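PDB 5U22: N2152 from Neocallimastix frontalis, which probably hydrolyses arabinosyl linkages in plant polysaccharides, as a family 39 glycoside hydrolase with polyspecific activity on rare arabinosyl substrates. Local coordinates for residues G42-L47 against V66-A71; S184-E189 against H213-I218; I244-D249 against M277-F282; D253-P258 against L289-A294. All blocks are in the same frame, centred on the assembly; numbering follows the deposited sequence.

Contact 1 (G42-L47 against V66-A71); sequences GAHYGL and VMRAPA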
# COMPACT_ATOMS: atom_id res chain seq x y z
N GLY A 42 0.40 4.35 1.90
CA GLY A 42 0.43 5.29 0.78
C GLY A 42 -0.91 5.26 0.07
O GLY A 42 -1.75 4.40 0.33
N ALA A 43 -1.09 6.21 -0.85
CA ALA A 43 -2.35 6.31 -1.58
C ALA A 43 -2.17 6.99 -2.93
O ALA A 43 -1.35 7.90 -3.07
CB ALA A 43 -3.41 7.07 -0.78
N HIS A 44 -2.95 6.55 -3.91
CA HIS A 44 -3.01 7.17 -5.23
C HIS A 44 -3.79 8.48 -5.15
O HIS A 44 -4.93 8.49 -4.66
CB HIS A 44 -3.67 6.21 -6.22
CG HIS A 44 -3.63 6.68 -7.64
ND1 HIS A 44 -2.51 7.25 -8.19
CD2 HIS A 44 -4.57 6.65 -8.62
CE1 HIS A 44 -2.75 7.56 -9.45
NE2 HIS A 44 -3.99 7.20 -9.74
N TYR A 45 -3.19 9.58 -5.62
CA TYR A 45 -3.78 10.93 -5.47
C TYR A 45 -4.16 11.20 -4.01
O TYR A 45 -5.08 11.97 -3.73
CB TYR A 45 -5.01 11.14 -6.35
CG TYR A 45 -4.75 11.41 -7.82
CD1 TYR A 45 -4.42 10.38 -8.70
CD2 TYR A 45 -4.90 12.70 -8.34
CE1 TYR A 45 -4.22 10.62 -10.05
CE2 TYR A 45 -4.69 12.96 -9.71
CZ TYR A 45 -4.37 11.91 -10.55
OH TYR A 45 -4.17 12.14 -11.89
N GLY A 46 -3.48 10.54 -3.07
CA GLY A 46 -3.81 10.73 -1.68
C GLY A 46 -3.29 12.02 -1.11
O GLY A 46 -3.84 12.53 -0.13
N LEU A 47 -2.25 12.57 -1.73
CA LEU A 47 -1.67 13.85 -1.35
C LEU A 47 -1.58 14.69 -2.61
O LEU A 47 -1.05 14.22 -3.62
CB LEU A 47 -0.27 13.66 -0.74
CG LEU A 47 0.52 14.92 -0.39
CD1 LEU A 47 -0.24 15.76 0.62
CD2 LEU A 47 1.90 14.53 0.16
N VAL A 66 5.28 5.22 0.33
CA VAL A 66 5.31 5.67 -1.06
C VAL A 66 3.92 6.10 -1.47
O VAL A 66 2.97 5.31 -1.37
CB VAL A 66 5.82 4.58 -2.02
CG1 VAL A 66 5.93 5.16 -3.41
CG2 VAL A 66 7.17 4.04 -1.56
N MET A 67 3.79 7.35 -1.94
CA MET A 67 2.56 7.82 -2.55
C MET A 67 2.61 7.61 -4.06
O MET A 67 3.63 7.22 -4.62
CB MET A 67 2.32 9.30 -2.24
CG MET A 67 2.31 9.63 -0.77
SD MET A 67 0.97 8.87 0.18
CE MET A 67 -0.45 9.87 -0.27
N ARG A 68 1.50 7.91 -4.74
CA ARG A 68 1.44 7.89 -6.20
C ARG A 68 0.74 9.15 -6.68
O ARG A 68 -0.26 9.58 -6.10
CB ARG A 68 0.71 6.64 -6.71
CG ARG A 68 0.73 6.40 -8.23
CD ARG A 68 0.39 4.92 -8.42
NE ARG A 68 0.24 4.40 -9.78
CZ ARG A 68 -0.93 4.09 -10.33
NH1 ARG A 68 -2.07 4.33 -9.69
NH2 ARG A 68 -0.96 3.55 -11.54
N ALA A 69 1.28 9.75 -7.74
CA ALA A 69 0.77 11.02 -8.22
C ALA A 69 0.98 11.11 -9.72
O ALA A 69 1.88 10.46 -10.25
CB ALA A 69 1.46 12.21 -7.51
N PRO A 70 0.16 11.89 -10.42
CA PRO A 70 0.32 12.04 -11.87
C PRO A 70 1.55 12.86 -12.22
O PRO A 70 1.90 13.82 -11.53
CB PRO A 70 -0.95 12.79 -12.28
CG PRO A 70 -1.32 13.60 -11.02
CD PRO A 70 -1.02 12.63 -9.91
N ALA A 71 2.20 12.49 -13.34
CA ALA A 71 3.37 13.24 -13.78
C ALA A 71 3.02 14.69 -14.11
O ALA A 71 3.85 15.59 -13.92
CB ALA A 71 4.02 12.55 -14.99
O HOH W 1 -0.25 11.40 -3.85
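Val66 presents its carbonyl O to Gly42 CA at 3.3 Å in a CA-H...O contact, an approach so close that any beta carbon on Gly42 would clash with that oxygen. Next comes Met67, whose chain bends about CB-CG and again about CG-SD (chi2 -64°, chi3 -76°) and thereby curls CE back to 3.8 Å from Leu47 CB, with Ala43 CB alongside. Arg68 N donates to Ala43 O at 3.3 Å, and Arg68 O accepts both Tyr45 N, 3.0 Å away, and a water that takes the N-H of Leu47. These bonds tie strand 66-70 of the TIM barrel to a loop which, through Gly42 and His44, also bonds Ile278, so that 42-47 closes the barrel wall between strands 66-70 and 275-278. The Arg68 side chain runs extended past His44 and sets NH1 over the centre of the imidazole, 3.2 Å above its plane, while its guanidinium holds salt bridges to Glu143 and Glu246. Pro70 lays CD over one face of the Tyr45 ring, 3.7 Å from the centroid, a CH-pi contact. A leucine in place of Tyr45 would probably leave Pro70 without this aromatic face and Asp105 without the hydroxyl it bonds.

Contact 2 (S184-E189 against H213-I218); sequences SFSWYE and HELSGI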
# COMPACT_ATOMS: atom_id res chain seq x y z
N SER A 184 1.60 -2.32 -14.35
CA SER A 184 0.47 -1.61 -13.73
C SER A 184 -0.89 -2.19 -14.15
O SER A 184 -1.86 -1.45 -14.29
CB SER A 184 0.52 -0.11 -14.03
OG SER A 184 1.83 0.40 -13.78
N PHE A 185 -0.97 -3.51 -14.30
CA PHE A 185 -2.22 -4.17 -14.64
C PHE A 185 -3.33 -3.79 -13.66
O PHE A 185 -3.09 -3.65 -12.46
CB PHE A 185 -2.09 -5.69 -14.60
CG PHE A 185 -1.14 -6.28 -15.59
CD1 PHE A 185 -1.14 -5.91 -16.91
CD2 PHE A 185 -0.27 -7.29 -15.18
CE1 PHE A 185 -0.28 -6.50 -17.81
CE2 PHE A 185 0.61 -7.88 -16.08
CZ PHE A 185 0.60 -7.49 -17.40
N SER A 186 -4.56 -3.68 -14.18
CA SER A 186 -5.70 -3.44 -13.30
C SER A 186 -5.96 -4.62 -12.38
O SER A 186 -6.40 -4.44 -11.23
CB SER A 186 -6.94 -3.14 -14.12
OG SER A 186 -8.03 -2.91 -13.26
N TRP A 187 -5.75 -5.84 -12.86
CA TRP A 187 -5.88 -7.02 -12.03
C TRP A 187 -4.81 -8.02 -12.43
O TRP A 187 -4.34 -8.03 -13.57
CB TRP A 187 -7.28 -7.65 -12.11
CG TRP A 187 -7.60 -8.22 -13.46
CD1 TRP A 187 -7.38 -9.51 -13.89
CD2 TRP A 187 -8.19 -7.53 -14.57
NE1 TRP A 187 -7.79 -9.65 -15.20
CE2 TRP A 187 -8.30 -8.45 -15.63
CE3 TRP A 187 -8.63 -6.22 -14.76
CZ2 TRP A 187 -8.84 -8.10 -16.87
CZ3 TRP A 187 -9.17 -5.87 -15.99
CH2 TRP A 187 -9.27 -6.80 -17.03
N TYR A 188 -4.43 -8.86 -11.48
CA TYR A 188 -3.42 -9.87 -11.75
C TYR A 188 -4.05 -11.08 -12.43
O TYR A 188 -5.12 -11.56 -12.03
CB TYR A 188 -2.74 -10.30 -10.44
CG TYR A 188 -1.59 -11.24 -10.70
CD1 TYR A 188 -0.29 -10.75 -10.84
CD2 TYR A 188 -1.80 -12.60 -10.84
CE1 TYR A 188 0.77 -11.61 -11.10
CE2 TYR A 188 -0.75 -13.47 -11.10
CZ TYR A 188 0.53 -12.97 -11.22
OH TYR A 188 1.57 -13.83 -11.48
N GLU A 189 -3.38 -11.58 -13.47
CA GLU A 189 -3.71 -12.89 -14.04
C GLU A 189 -2.41 -13.51 -14.54
O GLU A 189 -1.56 -12.81 -15.09
CB GLU A 189 -4.76 -12.76 -15.15
CG GLU A 189 -5.35 -14.08 -15.60
CD GLU A 189 -4.49 -14.77 -16.63
OE1 GLU A 189 -3.96 -14.07 -17.53
OE2 GLU A 189 -4.33 -16.02 -16.54
N HIS A 213 -2.41 -3.89 -9.68
CA HIS A 213 -3.43 -3.40 -8.77
C HIS A 213 -4.20 -4.56 -8.15
O HIS A 213 -4.36 -5.61 -8.77
CB HIS A 213 -4.38 -2.46 -9.51
CG HIS A 213 -3.69 -1.26 -10.07
ND1 HIS A 213 -4.28 -0.43 -11.00
CD2 HIS A 213 -2.46 -0.75 -9.82
CE1 HIS A 213 -3.43 0.54 -11.30
NE2 HIS A 213 -2.32 0.36 -10.61
N GLU A 214 -4.67 -4.35 -6.92
CA GLU A 214 -5.49 -5.34 -6.22
C GLU A 214 -6.76 -4.63 -5.76
O GLU A 214 -6.91 -4.22 -4.60
CB GLU A 214 -4.73 -5.99 -5.04
CG GLU A 214 -3.54 -6.87 -5.47
CD GLU A 214 -3.95 -8.21 -6.08
OE1 GLU A 214 -5.16 -8.41 -6.38
OE2 GLU A 214 -3.05 -9.07 -6.24
N LEU A 215 -7.70 -4.49 -6.70
CA LEU A 215 -8.93 -3.76 -6.46
C LEU A 215 -10.15 -4.55 -6.93
O LEU A 215 -11.24 -3.99 -7.01
CB LEU A 215 -8.86 -2.38 -7.15
CG LEU A 215 -8.29 -2.33 -8.58
CD1 LEU A 215 -9.25 -2.95 -9.62
CD2 LEU A 215 -7.96 -0.89 -8.94
N SER A 216 -9.98 -5.84 -7.21
CA SER A 216 -10.99 -6.68 -7.84
C SER A 216 -11.55 -7.75 -6.92
O SER A 216 -12.38 -8.54 -7.36
CB SER A 216 -10.40 -7.38 -9.08
OG SER A 216 -9.91 -6.44 -10.00
N GLY A 217 -11.11 -7.79 -5.66
CA GLY A 217 -11.48 -8.86 -4.75
C GLY A 217 -10.26 -9.35 -4.01
O GLY A 217 -9.25 -9.70 -4.63
N ILE A 218 -10.32 -9.37 -2.68
CA ILE A 218 -9.10 -9.60 -1.90
C ILE A 218 -8.71 -11.08 -1.82
O ILE A 218 -7.54 -11.39 -1.55
CB ILE A 218 -9.28 -8.99 -0.50
CG1 ILE A 218 -7.91 -8.79 0.16
CG2 ILE A 218 -10.21 -9.87 0.34
CD1 ILE A 218 -7.96 -8.11 1.51
O HOH W 2 -7.42 -5.96 -9.26
O HOH W 3 -6.04 -8.42 -9.08
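One water is gripped by three groups of the two segments: it donates to Ser186 O at 2.7 Å, accepts the Leu215 N-H at 3.0 Å and also bonds Ser216 OG. Closer to the sheet the backbones bond directly, Phe185 O receiving the N-H of His213 at 2.9 Å, the donor lying nearly along the C=O axis (168°) although the hydrogen bond is bent, 135° at the hydrogen. This bond joins two neighbouring strands of the TIM barrel, 180-185 and 209-212, just where their chains leave the parallel sheet and enter the loops at its C-terminal end. The His213 side chain turns back over the first segment. Its CB lies 3.3 Å from Ser186 O, and with CG anti to the carbonyl carbon (chi1 -61°) the ring has the carbonyl oxygens of Ser184 and Phe185 over one face, while ND1 bonds Glu147. An alanine at His213 would remove the ring, and would probably leave Glu147 OE2 without this donor and the carbonyl oxygens of Ser184 and Phe185 without the ring they lie over.

A second water accepts the Tyr188 N-H at 2.9 Å and lies 2.8 Å from Glu214 OE1, the other oxygen of that carboxylate being bonded by His224 and Trp212. Van der Waals contacts complete the seam: Leu215 CD1 rests against Ser186 O at 3.6 Å, and Ser216 OG sits 3.6 Å from Trp187 CB.

Contact 3 (I244-D249 against M277-F282); sequences INEYCD and MITWWF. With BTB (2-[bis-(2-hydroxy-ethyl)-amino]-2-hydroxymethyl-propane-1,3-diol), chain B.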
# COMPACT_ATOMS: atom_id res chain seq x y z
N ILE A 244 2.15 -2.69 -5.17
CA ILE A 244 0.73 -2.82 -5.46
C ILE A 244 0.15 -1.43 -5.33
O ILE A 244 -0.34 -1.06 -4.27
CB ILE A 244 0.04 -3.82 -4.51
CG1 ILE A 244 0.76 -5.18 -4.56
CG2 ILE A 244 -1.44 -4.00 -4.86
CD1 ILE A 244 0.88 -5.76 -5.97
N ASN A 245 0.23 -0.63 -6.40
CA ASN A 245 0.09 0.80 -6.22
C ASN A 245 -1.34 1.29 -6.39
O ASN A 245 -1.56 2.51 -6.46
CB ASN A 245 1.08 1.58 -7.11
CG ASN A 245 0.97 1.27 -8.59
OD1 ASN A 245 -0.06 0.77 -9.06
ND2 ASN A 245 2.02 1.60 -9.33
N GLU A 246 -2.31 0.38 -6.42
CA GLU A 246 -3.71 0.66 -6.08
C GLU A 246 -4.27 -0.57 -5.39
O GLU A 246 -4.17 -1.67 -5.94
CB GLU A 246 -4.56 0.99 -7.31
CG GLU A 246 -4.12 2.28 -8.05
CD GLU A 246 -5.07 2.64 -9.17
OE1 GLU A 246 -6.26 2.32 -9.03
OE2 GLU A 246 -4.62 3.22 -10.19
N TYR A 247 -4.85 -0.41 -4.20
CA TYR A 247 -5.50 -1.55 -3.55
C TYR A 247 -6.75 -1.12 -2.80
O TYR A 247 -6.78 -0.06 -2.18
CB TYR A 247 -4.55 -2.30 -2.59
CG TYR A 247 -4.11 -1.58 -1.32
CD1 TYR A 247 -2.87 -0.94 -1.25
CD2 TYR A 247 -4.87 -1.63 -0.16
CE1 TYR A 247 -2.44 -0.32 -0.09
CE2 TYR A 247 -4.46 -1.01 1.01
CZ TYR A 247 -3.24 -0.37 1.04
OH TYR A 247 -2.83 0.24 2.20
N CYS A 248 -7.76 -1.98 -2.83
CA CYS A 248 -9.04 -1.72 -2.18
C CYS A 248 -9.86 -2.99 -2.19
O CYS A 248 -9.70 -3.83 -3.08
CB CYS A 248 -9.81 -0.61 -2.92
SG CYS A 248 -11.29 0.02 -2.09
N ASP A 249 -10.72 -3.14 -1.19
CA ASP A 249 -11.75 -4.17 -1.24
C ASP A 249 -12.57 -4.03 -2.52
O ASP A 249 -12.67 -2.94 -3.09
CB ASP A 249 -12.68 -4.04 -0.02
CG ASP A 249 -13.66 -5.18 0.07
OD1 ASP A 249 -13.26 -6.26 0.54
OD2 ASP A 249 -14.82 -5.02 -0.37
N MET A 277 -0.26 1.20 -2.35
CA MET A 277 -1.00 2.46 -2.31
C MET A 277 -2.49 2.20 -2.37
O MET A 277 -2.96 1.43 -3.21
CB MET A 277 -0.61 3.37 -3.48
CG MET A 277 0.64 4.19 -3.26
SD MET A 277 2.00 3.79 -4.36
CE MET A 277 2.38 2.22 -3.71
N ILE A 278 -3.24 2.88 -1.50
CA ILE A 278 -4.69 2.80 -1.54
C ILE A 278 -5.21 3.40 -2.86
O ILE A 278 -4.60 4.31 -3.44
CB ILE A 278 -5.27 3.52 -0.31
CG1 ILE A 278 -4.76 2.84 0.96
CG2 ILE A 278 -6.80 3.51 -0.31
CD1 ILE A 278 -5.05 3.64 2.20
N THR A 279 -6.34 2.86 -3.33
CA THR A 279 -7.01 3.38 -4.52
C THR A 279 -7.42 4.84 -4.35
O THR A 279 -7.37 5.42 -3.26
CB THR A 279 -8.27 2.56 -4.83
OG1 THR A 279 -9.02 2.35 -3.61
CG2 THR A 279 -7.91 1.23 -5.47
N TRP A 280 -7.83 5.43 -5.48
CA TRP A 280 -8.52 6.72 -5.52
C TRP A 280 -9.81 6.49 -6.29
O TRP A 280 -9.92 6.83 -7.47
CB TRP A 280 -7.65 7.78 -6.19
CG TRP A 280 -8.30 9.14 -6.28
CD1 TRP A 280 -9.03 9.77 -5.31
CD2 TRP A 280 -8.27 10.01 -7.41
NE1 TRP A 280 -9.44 11.00 -5.77
CE2 TRP A 280 -9.00 11.17 -7.06
CE3 TRP A 280 -7.70 9.93 -8.68
CZ2 TRP A 280 -9.16 12.24 -7.94
CZ3 TRP A 280 -7.85 10.99 -9.55
CH2 TRP A 280 -8.58 12.13 -9.18
N TRP A 281 -10.80 5.89 -5.63
CA TRP A 281 -12.06 5.63 -6.31
C TRP A 281 -12.96 6.85 -6.37
O TRP A 281 -13.82 6.92 -7.26
CB TRP A 281 -12.84 4.50 -5.62
CG TRP A 281 -12.41 3.13 -6.04
CD1 TRP A 281 -11.90 2.16 -5.24
CD2 TRP A 281 -12.46 2.59 -7.36
NE1 TRP A 281 -11.63 1.03 -5.98
CE2 TRP A 281 -11.97 1.27 -7.28
CE3 TRP A 281 -12.89 3.07 -8.60
CZ2 TRP A 281 -11.88 0.44 -8.40
CZ3 TRP A 281 -12.80 2.25 -9.70
CH2 TRP A 281 -12.30 0.95 -9.59
N PHE A 282 -12.80 7.81 -5.47
CA PHE A 282 -13.73 8.93 -5.35
C PHE A 282 -13.07 10.18 -5.92
O PHE A 282 -12.49 11.00 -5.21
CB PHE A 282 -14.18 9.06 -3.92
CG PHE A 282 -14.83 7.82 -3.45
CD1 PHE A 282 -16.09 7.48 -3.90
CD2 PHE A 282 -14.13 6.90 -2.68
CE1 PHE A 282 -16.68 6.29 -3.53
CE2 PHE A 282 -14.71 5.71 -2.30
CZ PHE A 282 -16.00 5.41 -2.73
C1 BTB B . -7.28 3.17 -12.06
O1 BTB B . -6.40 4.24 -11.75
C2 BTB B . -8.72 3.82 -12.09
C3 BTB B . -9.75 2.77 -12.65
O3 BTB B . -9.38 1.46 -12.30
C4 BTB B . -8.61 4.96 -13.13
O4 BTB B . -9.89 5.41 -13.53
N BTB B . -9.10 4.26 -10.64
C5 BTB B . -9.39 3.08 -9.78
C6 BTB B . -9.21 3.44 -8.29
O6 BTB B . -7.92 3.98 -8.09
C7 BTB B . -10.35 5.13 -10.61
C8 BTB B . -9.96 6.62 -10.51
O8 BTB B . -8.76 6.76 -9.83
O HOH W 4 -11.95 -1.92 -5.47
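Three backbone hydrogen bonds stitch 244-249 to 277-282: Met277 N to Ile244 O at 3.0 Å, Tyr247 N to Met277 O at 2.8 Å, weak because the angle at the hydrogen is only 120°, and Thr279 N to Tyr247 O at 3.2 Å. The chain turns a corner at Glu246, and Asn245 O, covered by Met277 CB, is buried with no polar partner. Among the nonpolar contacts, Ile278 CA lies over the centre of the Tyr247 ring, 4.2 Å from its centroid, while Ile278 CG1 touches CZ and the hydroxyl, which bonds Ala40 O. Met277 bends so that SD and CE pack on Asn245 CB. Cys248 SG meets the edge of the Trp281 indole, 4.8 Å from the centroid of the five-membered ring. Hydrogen bonds to the ligand form a third group. Glu246 OE1 accepts BTB O6 at 2.5 Å and OE2 accepts O1 at 2.6 Å; O6 in turn accepts the Trp280 N-H, and O8 donates to Trp280 O. BTB C6 rests over one face of Trp281. Strands 242-247 and 275-278, linked by helix 258-270, form a beta-alpha-beta unit of the TIM barrel, whose C-terminal strand ends carry the ligand pocket, as in other glycosidases of this fold.

Contact 4 (D253-P258 against L289-A294); sequences DLEGQP and LGSLLA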
# COMPACT_ATOMS: atom_id res chain seq x y z
N ASP A 253 -16.64 1.37 -1.45
CA ASP A 253 -16.97 2.13 -0.26
C ASP A 253 -16.12 1.74 0.95
O ASP A 253 -16.15 2.45 1.96
CB ASP A 253 -18.45 1.97 0.07
CG ASP A 253 -19.35 2.60 -0.98
OD1 ASP A 253 -18.90 3.57 -1.64
OD2 ASP A 253 -20.50 2.13 -1.13
N LEU A 254 -15.38 0.64 0.87
CA LEU A 254 -14.50 0.21 1.94
C LEU A 254 -13.08 0.76 1.80
O LEU A 254 -12.20 0.38 2.59
CB LEU A 254 -14.46 -1.32 2.02
CG LEU A 254 -15.78 -2.07 2.24
CD1 LEU A 254 -15.55 -3.41 2.94
CD2 LEU A 254 -16.82 -1.24 2.99
N GLU A 255 -12.84 1.61 0.80
CA GLU A 255 -11.56 2.29 0.69
C GLU A 255 -11.26 3.01 2.00
O GLU A 255 -12.10 3.73 2.54
CB GLU A 255 -11.60 3.29 -0.47
CG GLU A 255 -10.25 3.88 -0.87
CD GLU A 255 -10.38 4.91 -1.97
OE1 GLU A 255 -10.49 6.12 -1.65
OE2 GLU A 255 -10.42 4.50 -3.16
N GLY A 256 -10.06 2.78 2.54
CA GLY A 256 -9.74 3.40 3.81
C GLY A 256 -10.46 2.85 5.03
O GLY A 256 -10.32 3.42 6.12
N GLN A 257 -11.21 1.76 4.92
CA GLN A 257 -11.87 1.21 6.10
C GLN A 257 -10.87 0.43 6.94
O GLN A 257 -10.12 -0.39 6.39
CB GLN A 257 -13.03 0.30 5.70
CG GLN A 257 -13.79 -0.31 6.90
CD GLN A 257 -14.54 -1.57 6.53
OE1 GLN A 257 -13.92 -2.60 6.24
NE2 GLN A 257 -15.87 -1.51 6.54
N PRO A 258 -10.84 0.62 8.26
CA PRO A 258 -9.87 -0.13 9.09
C PRO A 258 -9.93 -1.65 8.92
O PRO A 258 -8.89 -2.28 8.71
CB PRO A 258 -10.22 0.30 10.52
CG PRO A 258 -10.91 1.65 10.35
CD PRO A 258 -11.69 1.52 9.07
N LEU A 289 -5.78 10.94 1.34
CA LEU A 289 -4.83 9.95 1.85
C LEU A 289 -5.32 8.52 1.66
O LEU A 289 -4.82 7.60 2.31
CB LEU A 289 -4.51 10.24 3.32
CG LEU A 289 -3.79 11.59 3.48
CD1 LEU A 289 -3.69 12.04 4.95
CD2 LEU A 289 -2.42 11.52 2.86
N GLY A 290 -6.27 8.30 0.74
CA GLY A 290 -6.84 6.99 0.50
C GLY A 290 -8.12 6.80 1.31
O GLY A 290 -8.34 5.74 1.89
N SER A 291 -8.96 7.84 1.33
CA SER A 291 -10.16 7.88 2.15
C SER A 291 -9.84 7.64 3.62
O SER A 291 -10.66 7.14 4.38
CB SER A 291 -11.22 6.88 1.66
OG SER A 291 -11.69 7.26 0.37
N LEU A 292 -8.62 8.00 4.03
CA LEU A 292 -8.32 8.00 5.46
C LEU A 292 -8.88 9.23 6.15
O LEU A 292 -9.09 9.20 7.37
CB LEU A 292 -6.80 7.93 5.70
CG LEU A 292 -6.14 6.55 5.69
CD1 LEU A 292 -6.77 5.61 4.70
CD2 LEU A 292 -4.62 6.65 5.48
N LEU A 293 -9.11 10.30 5.39
CA LEU A 293 -9.78 11.49 5.89
C LEU A 293 -11.24 11.45 5.49
O LEU A 293 -11.59 11.04 4.37
CB LEU A 293 -9.13 12.76 5.33
CG LEU A 293 -7.63 12.93 5.57
CD1 LEU A 293 -7.15 14.26 4.98
CD2 LEU A 293 -7.33 12.87 7.06
N ALA A 294 -12.10 11.85 6.43
CA ALA A 294 -13.54 11.86 6.21
C ALA A 294 -13.96 13.06 5.38
O ALA A 294 -15.02 13.03 4.74
CB ALA A 294 -14.26 11.88 7.56
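Glu255 and Ser291 meet through a short hydrogen bond, the hydroxyl OG donating to carboxylate OE1 at 2.6 Å. OG reaches this oxygen from its anti side and 28° out of the carboxylate plane. Glu255 gets there with a fully extended chain: CG stands anti to the backbone N (chi1 -169°) and chi2 is again trans. Its other oxygen, OE2, accepts from Thr279 OG1 and from Trp281 N, so that three donors share the carboxylate and hold it against rotation. Glu255 is thus placed as a second-shell residue and is likely to hold the backbone at Trp281, whose indole lies against the bound ligand. Ser291 also sets its CB 3.4 Å from Glu255 O, packing backbone against side chain.

Gly256, the third main participant, occupies the third position of a type II turn from Leu254 to Gln257, where positive phi is usual; the turn is closed by Gln257 N to Leu254 O at 2.9 Å. Positive phi suits glycine there, and the other segment leaves no choice: CA lies 3.3 Å from Gly290 O, and a beta carbon would run into the carbonyl oxygens of both Gly290 and Ser291. Leu292 CD1 packs on the same CA at 3.8 Å.

The two loops lie at the ligand-binding end of the barrel. The first leads from strand 242-247 into helix 258-270, for which Gln257 is the N-cap, its OE1 bonded to Ser260 N; the second leads from strand 275-278 to helix 301-310, where Leu292 packs on Tyr306 while also touching Ile278.

Contact 3 lies in the middle of the set, its centre about 10 Å from those of contacts 1, 2 and 4, whereas the centres of contacts 1 and 2 are about 17 Å apart and those of contacts 2 and 4 about 18 Å. Contacts 1, 2 and 3 all reach the parallel barrel sheet. Contact 1 comes first along the chain, then contact 2, while the segments of contacts 3 and 4 alternate, each strand being followed by its own loop. Backbone bonds join neighbours: Gly42 and His44 with Ile278, Glu214 with Glu246 and Cys248, and Gly46 with Leu289. The strand ends around the ligand are thus tied through contact 3, and contact 4 joins the loops that follow them.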